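Local coordinates for CBS domain protein (Porphyromonas gingivalis, PDB 2NQW) that is of unknown function, this piece being the transporter-associated domain of a membrane-bound CBS-domain protein whose family is thought to bind flavin adenine dinucleotide, at residues A[12-17]-A[86-91]. Numbering follows the deposited sequence.
Sequences LGDGSY and EIKIFP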
loop_
_atom_site.group_PDB
_atom_site.type_symbol
_atom_site.label_atom_id
_atom_site.label_comp_id
_atom_site.label_asym_id
_atom_site.label_seq_id
_atom_site.Cartn_x
_atom_site.Cartn_y
_atom_site.Cartn_z
ATOM N N LEU A 12 3.955 -6.072 -12.163
ATOM C CA LEU A 12 2.992 -6.672 -13.080
ATOM C C LEU A 12 3.046 -6.018 -14.427
ATOM O O LEU A 12 3.404 -4.849 -14.562
ATOM C CB LEU A 12 1.563 -6.591 -12.531
ATOM C CG LEU A 12 1.305 -7.625 -11.434
ATOM C CD1 LEU A 12 1.993 -7.192 -10.183
ATOM C CD2 LEU A 12 -0.176 -7.821 -11.191
ATOM N N GLY A 13 2.673 -6.789 -15.441
ATOM C CA GLY A 13 2.732 -6.300 -16.813
ATOM C C GLY A 13 1.820 -5.118 -17.088
ATOM O O GLY A 13 2.061 -4.296 -17.992
ATOM N N ASP A 14 0.769 -4.960 -16.287
ATOM C CA ASP A 14 -0.096 -3.830 -16.517
ATOM C C ASP A 14 0.389 -2.515 -15.868
ATOM O O ASP A 14 -0.357 -1.518 -15.861
ATOM C CB ASP A 14 -1.526 -4.171 -16.077
ATOM C CG ASP A 14 -1.670 -4.315 -14.558
ATOM O OD1 ASP A 14 -0.648 -4.333 -13.826
ATOM O OD2 ASP A 14 -2.843 -4.440 -14.095
ATOM N N GLY A 15 1.615 -2.507 -15.312
ATOM C CA GLY A 15 2.127 -1.309 -14.682
ATOM C C GLY A 15 1.804 -1.179 -13.189
ATOM O O GLY A 15 2.221 -0.222 -12.547
ATOM N N SER A 16 1.078 -2.152 -12.639
ATOM C CA SER A 16 0.757 -2.151 -11.204
ATOM C C SER A 16 1.770 -2.991 -10.433
ATOM O O SER A 16 2.695 -3.605 -11.018
ATOM C CB SER A 16 -0.664 -2.693 -10.990
ATOM O OG SER A 16 -0.736 -4.078 -11.245
ATOM N N TYR A 17 1.602 -3.003 -9.108
ATOM C CA TYR A 17 2.508 -3.716 -8.225
ATOM C C TYR A 17 1.706 -4.480 -7.200
ATOM O O TYR A 17 0.643 -4.045 -6.790
ATOM C CB TYR A 17 3.443 -2.719 -7.484
ATOM C CG TYR A 17 4.174 -1.829 -8.449
ATOM C CD1 TYR A 17 5.277 -2.310 -9.161
ATOM C CD2 TYR A 17 3.708 -0.554 -8.716
ATOM C CE1 TYR A 17 5.932 -1.517 -10.094
ATOM C CE2 TYR A 17 4.325 0.249 -9.668
ATOM C CZ TYR A 17 5.434 -0.246 -10.350
ATOM O OH TYR A 17 6.094 0.537 -11.287
ATOM N N GLU A 86 -1.498 -8.763 1.376
ATOM C CA GLU A 86 -1.043 -8.243 0.085
ATOM C C GLU A 86 -1.913 -7.059 -0.287
ATOM O O GLU A 86 -3.140 -7.105 -0.134
ATOM C CB GLU A 86 -1.148 -9.301 -0.997
ATOM C CG GLU A 86 -0.501 -8.877 -2.340
ATOM C CD GLU A 86 -0.655 -9.991 -3.354
ATOM O OE1 GLU A 86 -1.798 -10.236 -3.789
ATOM O OE2 GLU A 86 0.364 -10.621 -3.728
ATOM N N ILE A 87 -1.231 -6.018 -0.771
ATOM C CA ILE A 87 -1.877 -4.836 -1.300
ATOM C C ILE A 87 -1.388 -4.599 -2.726
ATOM O O ILE A 87 -0.170 -4.634 -2.997
ATOM C CB ILE A 87 -1.580 -3.600 -0.411
ATOM C CG1 ILE A 87 -2.406 -3.712 0.884
ATOM C CG2 ILE A 87 -1.903 -2.270 -1.117
ATOM C CD1 ILE A 87 -2.001 -2.718 1.983
ATOM N N LYS A 88 -2.348 -4.344 -3.616
ATOM C CA LYS A 88 -2.057 -3.862 -4.963
ATOM C C LYS A 88 -1.910 -2.352 -4.949
ATOM O O LYS A 88 -2.762 -1.650 -4.379
ATOM C CB LYS A 88 -3.209 -4.237 -5.890
ATOM C CG LYS A 88 -3.089 -3.614 -7.261
ATOM C CD LYS A 88 -4.178 -4.181 -8.204
ATOM C CE LYS A 88 -4.162 -3.384 -9.511
ATOM N NZ LYS A 88 -5.182 -3.943 -10.473
ATOM N N ILE A 89 -0.839 -1.863 -5.601
ATOM C CA ILE A 89 -0.700 -0.424 -5.894
ATOM C C ILE A 89 -0.950 -0.301 -7.402
ATOM O O ILE A 89 -0.268 -0.959 -8.209
ATOM C CB ILE A 89 0.698 0.103 -5.486
ATOM C CG1 ILE A 89 0.924 -0.104 -3.990
ATOM C CG2 ILE A 89 0.832 1.567 -5.922
ATOM C CD1 ILE A 89 2.300 0.350 -3.485
ATOM N N PHE A 90 -1.962 0.485 -7.768
ATOM C CA PHE A 90 -2.299 0.646 -9.178
ATOM C C PHE A 90 -1.207 1.430 -9.902
ATOM O O PHE A 90 -0.373 2.096 -9.272
ATOM C CB PHE A 90 -3.653 1.365 -9.285
ATOM C CG PHE A 90 -4.847 0.464 -9.113
ATOM C CD1 PHE A 90 -5.614 0.095 -10.207
ATOM C CD2 PHE A 90 -5.174 -0.024 -7.852
ATOM C CE1 PHE A 90 -6.724 -0.755 -10.052
ATOM C CE2 PHE A 90 -6.275 -0.856 -7.665
ATOM C CZ PHE A 90 -7.048 -1.227 -8.778
ATOM N N PRO A 91 -1.213 1.373 -11.244
ATOM C CA PRO A 91 -0.224 2.201 -11.952
ATOM C C PRO A 91 -0.447 3.668 -11.595
ATOM O O PRO A 91 -1.612 4.091 -11.456
ATOM C CB PRO A 91 -0.554 1.964 -13.434
ATOM C CG PRO A 91 -1.413 0.679 -13.452
ATOM C CD PRO A 91 -2.138 0.669 -12.149
HETATM O O HOH W 1 -3.959 -2.373 -12.510
HETATM O O HOH W 2 -3.681 -6.108 -11.590
#
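Tyr17 and Ile89 form an antiparallel hydrogen-bonded pair. Tyr17 N gives its hydrogen to Ile89 O at 2.9 Å, and Ile89 N returns a bond to Tyr17 O, which Lys88 CA also approaches in a CA-H...O contact. The two side chains leave on the same face of the sheet and meet at CB, 4.4 Å between Tyr17 CB and Ile89 CB; beta-branched Ile89 suits a strand and presses on to Val28 and Leu32 of helix 25-32. Tyr17, long enough to touch Leu32 as well, has CG beside the backbone N (anti to the carbonyl carbon, chi1 -55°), and CD2 of its ring lies 4.0 Å from Ile89 O.

Past the strand end, Pro91, which lacks an N-H for further pairing, rests its ring on the type I turn of Leu12 to Gly15: CG lies 3.4 Å from Asp14 O. Gly15 takes a positive phi (90°), where a side chain would strike the preceding carbonyl. Ser16 is small enough for its CB to sit 3.3 Å from Ile89 O, beside Pro91 CD. Asp14 OD1 accepts Ser16 N from above the carboxylate plane, an Asx turn, and Ser16 OG (2.6 Å) on its syn lone pair.

The extended Lys88 chain passes Ser16 and lays CE over the centre of the Phe90 ring. Its NZ stays 4.3 Å from Asp14 OD2, and two waters each bridge this pair. Backbone bonds thus join the start of strand 17-20 to the end of strand 84-89, while the turn before it is held by Pro91 packing and a hydrated charge pair, whose attraction is probably softened by the water.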